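Local coordinates for hypothetical protein PH0250 (Pyrococcus horikoshii, PDB 2EKD) that is of unknown function but, as a KaiC-like domain protein of the P-loop NTPase clan, probably derives from a nucleotide-binding ancestor, at residues E54-T57 with R58-A62; G63-V66 with A67-E70; E132-N135 with V136-V140; T25-A28 with E29-L32. All coordinates share one frame; numbering follows the deposited sequence.

Interaction 1: E54-T57 with R58-A62; sequences EFYT and RLKVA
R58 leans toward the preceding turn of its own helix and brings one corner of its guanidinium, NH2, over the rim of the F55 ring, three residues earlier. This NH2 of R58 rides 3.6 Å above one face of the F55 ring, near CD1 and CE1. With R58 CZ 4.9 Å from the centroid of the F55 ring, this is an off-centre cation-pi contact, and the two planes stand 59° apart rather than stacking flat. Bends at chi2 (138°) and chi3 (52°) swing the guanidinium to the ring. At the guanidinium edge, in its plane, a water accepts from R58 NH1 (3.0 Å) and donates to E54 OE1 (2.8 Å), linking opposite charges that do not touch directly. Elsewhere on the turn, K60 runs alongside Y56, its CD 3.8 Å from CE2 of Y56 and oblique to the ring. Beneath the side chains lie regular i to i+4 backbone bonds, the shortest from K60 N to Y56 O at 2.9 Å.

In the second shell, E29 holds R58 NH2 in a salt bridge, K123 pairs with E54 OE1, and E70 OE2 is hydrogen-bonded to the Y56 hydroxyl. Around this part of helix 51-61, F55 and L59 pack on helix 29-37, Y56 and L59 meet helix 67-70, and T57 and V61 face V144 and G145 of the second subunit.

Interaction 2: G63-V66 with A67-E70; sequences GFDV and APLE
V66 O accepts from both L69 N and E70 N, each at 3.2 Å, and so supplies the backbone bonding from the N-cap position of helix 67-70. Both bonds are weak, with N-H...O angles of 130° and 134°: one acceptor serves two donors, both at bent angles, at the start of a very short helix.

Carbon-to-oxygen contacts form a second group. D65 crosses P68 at about a right angle, and P68 CD sits 3.3 Å from D65 O and 3.4 Å from D65 OD2; placing CG of D65 opposite its own backbone N (chi1 166°) brings OD2 alongside the CD corner of the proline. The extended chain of E70 lies back over the N-cap residue, with its CG 3.3 Å from V66 O and its OE2 3.6 Å from V66 CG2. That carboxylate oxygen is bonded to the hydroxyl of Y56.

Apolar contact is looser: V66 CG1 and L69 CD1 approach to 4.3 Å.

Upstream, G63 ends helix 51-61 in a Schellman motif with positive phi. The loop then runs past helix 29-37, where Y33 meets F64 edge-to-face and bonds D65 O, while V66 and L69 close on helix 51-61 and L69 also reaches V36 of helix 29-37.

Interaction 3: E132-N135 with V136-V140; sequences ENIN and VVKMV
N133 O is gripped by two backbone donors of the following turn. V137 N reaches it at 3.0 Å, almost along the C=O axis and with a fairly straight N-H (159°), whereas V136 N comes closer, 2.9 Å from N133 O, but at 117° makes only a weak bond. V136 N is itself shared, for it also donates to E132 O at 3.1 Å; the other i to i+4 bonds, K138 N to I134 O and M139 N to N135 O, are ordinary ones.

Among the side chains, N135 and K138 lie side by side and point the same way. A bend at chi3 (-58°) brings the lysine end back to the asparagine amide, where K138 CE is 3.2 Å from N135 OD1. Nearer the backbone, K138 CG rests 3.1 Å from I134 O. The branched V136 reaches back as well, its CG2 lying 3.4 Å from E132 O.

V136 packs against helix 121-127, V137 against helix 165-174, and I134 touches L127 of the third subunit; N133 ND2 is held by I125 O. Between the segments the bonding is made by the backbone, whereas the valines turn apolar surface to the neighbouring helices. At the exposed lysine, N135 OD1, 3.7 Å from K138 NZ, would probably stabilise the ammonium charge electrostatically, though the pair does not count as a hydrogen bond.

Interaction 4: T25-A28 with E29-L32; sequences TSRA and ELLL
The guanidinium of R27 carries L30 on one face: CD1 of the leucine sits 3.8 Å above the plane, over its centre, as the two side chains cross. The charge itself is met by D194 of the second subunit, which forms a salt bridge with NH1. A second flat group, the E29 carboxylate, turns back on the main chain, its OE1 3.4 Å from R27 C. CG of E29 is wedged between its backbone N and carbonyl carbon (chi1 59°), and the sharp bend at chi2 (-99°) completes the reversal; R58 is the ionic partner of that OE1.

Backbone bonds start the helix. L30 N donates to R27 O at 3.0 Å from above the carbonyl plane, 39° out of it, and a water adds a bond to R27 O at 2.9 Å. A28 O is shared by L32 N, in the carbonyl plane at 3.2 Å, and by L31 N, more weakly.

Strand 17-22, this loop and helix 29-37 follow one another at the place where P-loop NTPases carry their phosphate-binding loop. The glycine-rich GxxxxGK[ST] signature is absent, consistent with a P-loop fold whose first loop has diverged.

Interactions 1, 2 and 4 form one cluster, while 132-135 with 136-140 stands apart on the opposite side of the chain's centre, about 29 Å from interaction 1 between centres. Helix 51-61, which carries interaction 1, lies against both of the others: L59 CD1 packs 3.5 Å from L69 CD1 of interaction 2, and F55 CD2 3.5 Å from L32 CD2 of interaction 4. Interactions 2 and 4 touch where F64 packs on L30. Interactions 1 and 4 are buried, joined by the R58 to E29 salt bridge, and both meet the second subunit; interaction 2 is partly buried, with weak backbone bonds starting a short helix. Interaction 3 is regular helix, partly buried, with K138 exposed and I134 touching the third subunit.

Interaction 1: E54-T57 with R58-A62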
loop_
_atom_site.group_PDB
_atom_site.type_symbol
_atom_site.label_atom_id
_atom_site.label_comp_id
_atom_site.label_asym_id
_atom_site.label_seq_id
_atom_site.Cartn_x
_atom_site.Cartn_y
_atom_site.Cartn_z
ATOM N N GLU F 54 4.830 -31.225 -10.369
ATOM C CA GLU F 54 3.572 -30.497 -10.582
ATOM C C GLU F 54 3.289 -30.284 -12.072
ATOM O O GLU F 54 2.153 -30.455 -12.519
ATOM C CB GLU F 54 3.598 -29.145 -9.854
ATOM C CG GLU F 54 4.006 -29.243 -8.385
ATOM C CD GLU F 54 3.983 -27.905 -7.651
ATOM O OE1 GLU F 54 4.299 -26.866 -8.265
ATOM O OE2 GLU F 54 3.664 -27.897 -6.444
ATOM N N PHE F 55 4.314 -29.911 -12.840
ATOM C CA PHE F 55 4.146 -29.713 -14.286
ATOM C C PHE F 55 3.794 -31.046 -14.935
ATOM O O PHE F 55 2.907 -31.133 -15.790
ATOM C CB PHE F 55 5.434 -29.175 -14.924
ATOM C CG PHE F 55 5.566 -27.676 -14.877
ATOM C CD1 PHE F 55 5.464 -26.988 -13.677
ATOM C CD2 PHE F 55 5.821 -26.955 -16.040
ATOM C CE1 PHE F 55 5.615 -25.601 -13.633
ATOM C CE2 PHE F 55 5.973 -25.570 -16.005
ATOM C CZ PHE F 55 5.869 -24.893 -14.796
ATOM N N TYR F 56 4.504 -32.086 -14.515
ATOM C CA TYR F 56 4.302 -33.440 -15.018
ATOM C C TYR F 56 2.873 -33.928 -14.780
ATOM O O TYR F 56 2.217 -34.425 -15.691
ATOM C CB TYR F 56 5.288 -34.377 -14.319
ATOM C CG TYR F 56 5.075 -35.845 -14.579
ATOM C CD1 TYR F 56 5.596 -36.455 -15.715
ATOM C CD2 TYR F 56 4.377 -36.633 -13.665
ATOM C CE1 TYR F 56 5.440 -37.815 -15.932
ATOM C CE2 TYR F 56 4.209 -37.994 -13.871
ATOM C CZ TYR F 56 4.747 -38.581 -15.006
ATOM O OH TYR F 56 4.599 -39.935 -15.205
ATOM N N THR F 57 2.401 -33.784 -13.547
ATOM C CA THR F 57 1.052 -34.208 -13.167
ATOM C C THR F 57 -0.049 -33.516 -13.972
ATOM O O THR F 57 -1.012 -34.148 -14.389
ATOM C CB THR F 57 0.799 -33.941 -11.659
ATOM O OG1 THR F 57 1.677 -34.757 -10.874
ATOM C CG2 THR F 57 -0.640 -34.267 -11.287
ATOM N N ARG F 58 0.089 -32.210 -14.178
ATOM C CA ARG F 58 -0.910 -31.449 -14.921
ATOM C C ARG F 58 -0.970 -31.901 -16.369
ATOM O O ARG F 58 -2.049 -31.994 -16.952
ATOM C CB ARG F 58 -0.596 -29.951 -14.852
ATOM C CG ARG F 58 -1.614 -29.142 -14.053
ATOM C CD ARG F 58 -0.953 -28.110 -13.153
ATOM N NE ARG F 58 -0.007 -27.247 -13.862
ATOM C CZ ARG F 58 1.126 -26.806 -13.317
ATOM N NH1 ARG F 58 1.436 -27.152 -12.073
ATOM N NH2 ARG F 58 1.949 -26.027 -14.003
ATOM N N LEU F 59 0.196 -32.181 -16.944
ATOM C CA LEU F 59 0.280 -32.636 -18.326
ATOM C C LEU F 59 -0.324 -34.036 -18.430
ATOM O O LEU F 59 -1.038 -34.347 -19.384
ATOM C CB LEU F 59 1.741 -32.656 -18.782
ATOM C CG LEU F 59 2.348 -31.266 -19.003
ATOM C CD1 LEU F 59 3.855 -31.358 -19.181
ATOM C CD2 LEU F 59 1.703 -30.631 -20.229
ATOM N N LYS F 60 -0.038 -34.863 -17.428
ATOM C CA LYS F 60 -0.533 -36.235 -17.379
ATOM C C LYS F 60 -2.055 -36.271 -17.335
ATOM O O LYS F 60 -2.678 -37.000 -18.102
ATOM C CB LYS F 60 0.048 -36.952 -16.160
ATOM C CG LYS F 60 -0.107 -38.470 -16.168
ATOM C CD LYS F 60 0.745 -39.072 -15.057
ATOM C CE LYS F 60 0.786 -40.591 -15.090
ATOM N NZ LYS F 60 -0.424 -41.190 -14.483
ATOM N N VAL F 61 -2.660 -35.489 -16.444
ATOM C CA VAL F 61 -4.120 -35.465 -16.357
ATOM C C VAL F 61 -4.708 -34.858 -17.631
ATOM O O VAL F 61 -5.848 -35.160 -18.003
ATOM C CB VAL F 61 -4.625 -34.636 -15.143
ATOM C CG1 VAL F 61 -3.882 -35.049 -13.893
ATOM C CG2 VAL F 61 -4.457 -33.149 -15.406
ATOM N N ALA F 62 -3.929 -34.008 -18.295
ATOM C CA ALA F 62 -4.374 -33.362 -19.530
ATOM C C ALA F 62 -4.403 -34.339 -20.703
ATOM O O ALA F 62 -4.941 -34.021 -21.762
ATOM C CB ALA F 62 -3.465 -32.165 -19.865
HETATM O O HOH W 1 3.774 -25.836 -10.785
#

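Interaction 2: G63-V66 with A67-E70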
loop_
_atom_site.group_PDB
_atom_site.type_symbol
_atom_site.label_atom_id
_atom_site.label_comp_id
_atom_site.label_asym_id
_atom_site.label_seq_id
_atom_site.Cartn_x
_atom_site.Cartn_y
_atom_site.Cartn_z
ATOM N N GLY F 63 -3.814 -35.519 -20.511
ATOM C CA GLY F 63 -3.800 -36.527 -21.559
ATOM C C GLY F 63 -2.529 -36.608 -22.392
ATOM O O GLY F 63 -2.460 -37.362 -23.363
ATOM N N PHE F 64 -1.515 -35.832 -22.032
ATOM C CA PHE F 64 -0.272 -35.870 -22.790
ATOM C C PHE F 64 0.512 -37.148 -22.510
ATOM O O PHE F 64 0.349 -37.782 -21.468
ATOM C CB PHE F 64 0.614 -34.668 -22.446
ATOM C CG PHE F 64 0.104 -33.356 -22.979
ATOM C CD1 PHE F 64 -1.036 -32.763 -22.444
ATOM C CD2 PHE F 64 0.769 -32.712 -24.020
ATOM C CE1 PHE F 64 -1.509 -31.548 -22.935
ATOM C CE2 PHE F 64 0.304 -31.491 -24.522
ATOM C CZ PHE F 64 -0.838 -30.909 -23.977
ATOM N N ASP F 65 1.351 -37.536 -23.460
ATOM C CA ASP F 65 2.207 -38.694 -23.278
ATOM C C ASP F 65 3.395 -38.107 -22.522
ATOM O O ASP F 65 4.164 -37.327 -23.078
ATOM C CB ASP F 65 2.654 -39.248 -24.631
ATOM C CG ASP F 65 3.808 -40.218 -24.508
ATOM O OD1 ASP F 65 3.708 -41.172 -23.706
ATOM O OD2 ASP F 65 4.817 -40.026 -25.219
ATOM N N VAL F 66 3.532 -38.471 -21.253
ATOM C CA VAL F 66 4.602 -37.940 -20.423
ATOM C C VAL F 66 5.865 -38.790 -20.318
ATOM O O VAL F 66 6.666 -38.601 -19.406
ATOM C CB VAL F 66 4.084 -37.640 -18.998
ATOM C CG1 VAL F 66 3.069 -36.514 -19.050
ATOM C CG2 VAL F 66 3.442 -38.891 -18.401
ATOM N N ALA F 67 6.050 -39.726 -21.243
ATOM C CA ALA F 67 7.256 -40.547 -21.223
ATOM C C ALA F 67 8.479 -39.656 -21.506
ATOM O O ALA F 67 9.532 -39.812 -20.881
ATOM C CB ALA F 67 7.154 -41.660 -22.252
ATOM N N PRO F 68 8.357 -38.709 -22.454
ATOM C CA PRO F 68 9.485 -37.824 -22.764
ATOM C C PRO F 68 9.963 -37.059 -21.521
ATOM O O PRO F 68 11.138 -36.717 -21.403
ATOM C CB PRO F 68 8.909 -36.877 -23.816
ATOM C CG PRO F 68 7.885 -37.712 -24.503
ATOM C CD PRO F 68 7.221 -38.445 -23.357
ATOM N N LEU F 69 9.045 -36.785 -20.598
ATOM C CA LEU F 69 9.400 -36.066 -19.382
ATOM C C LEU F 69 10.037 -36.999 -18.358
ATOM O O LEU F 69 10.812 -36.562 -17.506
ATOM C CB LEU F 69 8.165 -35.405 -18.770
ATOM C CG LEU F 69 7.427 -34.351 -19.602
ATOM C CD1 LEU F 69 6.313 -33.758 -18.750
ATOM C CD2 LEU F 69 8.381 -33.258 -20.050
ATOM N N GLU F 70 9.708 -38.285 -18.447
ATOM C CA GLU F 70 10.243 -39.277 -17.520
ATOM C C GLU F 70 11.660 -39.709 -17.884
ATOM O O GLU F 70 12.416 -40.161 -17.026
ATOM C CB GLU F 70 9.348 -40.518 -17.495
ATOM C CG GLU F 70 7.981 -40.311 -16.887
ATOM C CD GLU F 70 7.096 -41.527 -17.065
ATOM O OE1 GLU F 70 7.590 -42.657 -16.853
ATOM O OE2 GLU F 70 5.908 -41.361 -17.408
#

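Interaction 3: E132-N135 with V136-V140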
loop_
_atom_site.group_PDB
_atom_site.type_symbol
_atom_site.label_atom_id
_atom_site.label_comp_id
_atom_site.label_asym_id
_atom_site.label_seq_id
_atom_site.Cartn_x
_atom_site.Cartn_y
_atom_site.Cartn_z
ATOM N N GLU F 132 18.065 -12.911 1.148
ATOM C CA GLU F 132 18.117 -14.246 0.560
ATOM C C GLU F 132 17.683 -14.195 -0.906
ATOM O O GLU F 132 18.184 -14.955 -1.735
ATOM C CB GLU F 132 17.234 -15.210 1.367
ATOM C CG GLU F 132 17.702 -15.351 2.813
ATOM C CD GLU F 132 16.686 -16.016 3.742
ATOM O OE1 GLU F 132 15.479 -15.667 3.696
ATOM O OE2 GLU F 132 17.106 -16.880 4.547
ATOM N N ASN F 133 16.759 -13.293 -1.222
ATOM C CA ASN F 133 16.281 -13.133 -2.596
ATOM C C ASN F 133 17.444 -12.689 -3.478
ATOM O O ASN F 133 17.651 -13.213 -4.574
ATOM C CB ASN F 133 15.165 -12.080 -2.660
ATOM C CG ASN F 133 13.840 -12.581 -2.085
ATOM O OD1 ASN F 133 12.907 -11.802 -1.907
ATOM N ND2 ASN F 133 13.752 -13.880 -1.804
ATOM N N ILE F 134 18.204 -11.713 -2.997
ATOM C CA ILE F 134 19.350 -11.216 -3.743
ATOM C C ILE F 134 20.328 -12.369 -4.032
ATOM O O ILE F 134 20.928 -12.428 -5.107
ATOM C CB ILE F 134 20.049 -10.073 -2.959
ATOM C CG1 ILE F 134 19.183 -8.818 -3.023
ATOM C CG2 ILE F 134 21.425 -9.790 -3.531
ATOM C CD1 ILE F 134 19.491 -7.797 -1.952
ATOM N N ASN F 135 20.487 -13.285 -3.083
ATOM C CA ASN F 135 21.387 -14.415 -3.306
ATOM C C ASN F 135 20.825 -15.329 -4.390
ATOM O O ASN F 135 21.576 -15.921 -5.163
ATOM C CB ASN F 135 21.622 -15.202 -2.012
ATOM C CG ASN F 135 22.497 -14.444 -1.030
ATOM O OD1 ASN F 135 23.459 -13.784 -1.429
ATOM N ND2 ASN F 135 22.175 -14.540 0.260
ATOM N N VAL F 136 19.502 -15.436 -4.455
ATOM C CA VAL F 136 18.870 -16.259 -5.479
ATOM C C VAL F 136 19.173 -15.642 -6.844
ATOM O O VAL F 136 19.521 -16.348 -7.795
ATOM C CB VAL F 136 17.336 -16.336 -5.293
ATOM C CG1 VAL F 136 16.701 -17.009 -6.510
ATOM C CG2 VAL F 136 17.006 -17.124 -4.022
ATOM N N VAL F 137 19.047 -14.321 -6.934
ATOM C CA VAL F 137 19.326 -13.642 -8.185
ATOM C C VAL F 137 20.796 -13.836 -8.588
ATOM O O VAL F 137 21.090 -14.061 -9.760
ATOM C CB VAL F 137 18.998 -12.135 -8.093
ATOM C CG1 VAL F 137 19.428 -11.416 -9.385
ATOM C CG2 VAL F 137 17.502 -11.950 -7.873
ATOM N N LYS F 138 21.712 -13.762 -7.622
ATOM C CA LYS F 138 23.138 -13.943 -7.917
ATOM C C LYS F 138 23.339 -15.338 -8.488
ATOM O O LYS F 138 24.152 -15.549 -9.380
ATOM C CB LYS F 138 24.001 -13.795 -6.651
ATOM C CG LYS F 138 23.899 -12.450 -5.957
ATOM C CD LYS F 138 25.100 -12.193 -5.046
ATOM C CE LYS F 138 25.268 -13.273 -3.990
ATOM N NZ LYS F 138 26.564 -13.129 -3.264
HETATM N N MSE F 139 22.585 -16.287 -7.954
HETATM C CA MSE F 139 22.650 -17.666 -8.403
HETATM C C MSE F 139 22.303 -17.724 -9.889
HETATM O O MSE F 139 22.879 -18.507 -10.640
HETATM C CB MSE F 139 21.684 -18.520 -7.566
HETATM C CG MSE F 139 21.393 -19.909 -8.111
HETATM SE SE MSE F 139 20.613 -21.012 -6.883
HETATM C CE MSE F 139 19.440 -19.928 -6.090
ATOM N N VAL F 140 21.371 -16.883 -10.319
ATOM C CA VAL F 140 20.993 -16.866 -11.726
ATOM C C VAL F 140 22.041 -16.141 -12.575
ATOM O O VAL F 140 22.408 -16.612 -13.643
ATOM C CB VAL F 140 19.619 -16.185 -11.945
ATOM C CG1 VAL F 140 19.316 -16.101 -13.442
ATOM C CG2 VAL F 140 18.520 -16.972 -11.224
#

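Interaction 4: T25-A28 with E29-L32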
loop_
_atom_site.group_PDB
_atom_site.type_symbol
_atom_site.label_atom_id
_atom_site.label_comp_id
_atom_site.label_asym_id
_atom_site.label_seq_id
_atom_site.Cartn_x
_atom_site.Cartn_y
_atom_site.Cartn_z
ATOM N N THR F 25 -2.884 -18.979 -14.872
ATOM C CA THR F 25 -3.794 -19.310 -15.970
ATOM C C THR F 25 -3.073 -19.508 -17.311
ATOM O O THR F 25 -3.719 -19.731 -18.330
ATOM C CB THR F 25 -4.873 -18.221 -16.172
ATOM O OG1 THR F 25 -4.244 -16.974 -16.483
ATOM C CG2 THR F 25 -5.726 -18.065 -14.918
ATOM N N SER F 26 -1.742 -19.437 -17.306
ATOM C CA SER F 26 -0.959 -19.588 -18.533
ATOM C C SER F 26 -0.848 -21.031 -19.027
ATOM O O SER F 26 -0.708 -21.269 -20.228
ATOM C CB SER F 26 0.469 -19.050 -18.333
ATOM O OG SER F 26 0.499 -17.646 -18.130
ATOM N N ARG F 27 -0.909 -21.988 -18.105
ATOM C CA ARG F 27 -0.739 -23.392 -18.460
ATOM C C ARG F 27 0.667 -23.520 -19.057
ATOM O O ARG F 27 0.859 -24.122 -20.114
ATOM C CB ARG F 27 -1.782 -23.845 -19.487
ATOM C CG ARG F 27 -3.180 -24.005 -18.933
ATOM C CD ARG F 27 -4.032 -24.850 -19.863
ATOM N NE ARG F 27 -4.186 -24.234 -21.178
ATOM C CZ ARG F 27 -4.795 -24.816 -22.208
ATOM N NH1 ARG F 27 -5.308 -26.037 -22.075
ATOM N NH2 ARG F 27 -4.889 -24.181 -23.372
ATOM N N ALA F 28 1.640 -22.935 -18.365
ATOM C CA ALA F 28 3.037 -22.947 -18.788
ATOM C C ALA F 28 3.589 -24.350 -19.028
ATOM O O ALA F 28 4.572 -24.519 -19.739
ATOM C CB ALA F 28 3.898 -22.215 -17.752
ATOM N N GLU F 29 2.964 -25.360 -18.434
ATOM C CA GLU F 29 3.425 -26.727 -18.623
ATOM C C GLU F 29 3.415 -27.109 -20.116
ATOM O O GLU F 29 4.251 -27.908 -20.561
ATOM C CB GLU F 29 2.545 -27.702 -17.831
ATOM C CG GLU F 29 1.074 -27.653 -18.208
ATOM C CD GLU F 29 0.240 -26.821 -17.242
ATOM O OE1 GLU F 29 0.785 -25.889 -16.610
ATOM O OE2 GLU F 29 -0.973 -27.094 -17.124
ATOM N N LEU F 30 2.480 -26.539 -20.879
ATOM C CA LEU F 30 2.382 -26.828 -22.313
ATOM C C LEU F 30 3.653 -26.403 -23.050
ATOM O O LEU F 30 4.112 -27.098 -23.958
ATOM C CB LEU F 30 1.178 -26.118 -22.948
ATOM C CG LEU F 30 -0.237 -26.445 -22.469
ATOM C CD1 LEU F 30 -1.253 -25.769 -23.392
ATOM C CD2 LEU F 30 -0.454 -27.950 -22.475
ATOM N N LEU F 31 4.213 -25.263 -22.657
ATOM C CA LEU F 31 5.431 -24.758 -23.285
ATOM C C LEU F 31 6.607 -25.631 -22.874
ATOM O O LEU F 31 7.541 -25.845 -23.652
ATOM C CB LEU F 31 5.707 -23.311 -22.869
ATOM C CG LEU F 31 6.967 -22.719 -23.513
ATOM C CD1 LEU F 31 6.808 -22.711 -25.041
ATOM C CD2 LEU F 31 7.207 -21.303 -22.989
ATOM N N LEU F 32 6.558 -26.124 -21.641
ATOM C CA LEU F 32 7.611 -26.990 -21.140
ATOM C C LEU F 32 7.590 -28.291 -21.932
ATOM O O LEU F 32 8.630 -28.781 -22.362
ATOM C CB LEU F 32 7.402 -27.326 -19.664
ATOM C CG LEU F 32 8.404 -28.403 -19.225
ATOM C CD1 LEU F 32 9.807 -27.783 -19.177
ATOM C CD2 LEU F 32 8.010 -28.984 -17.877
HETATM O O HOH W 2 2.156 -22.635 -22.279
#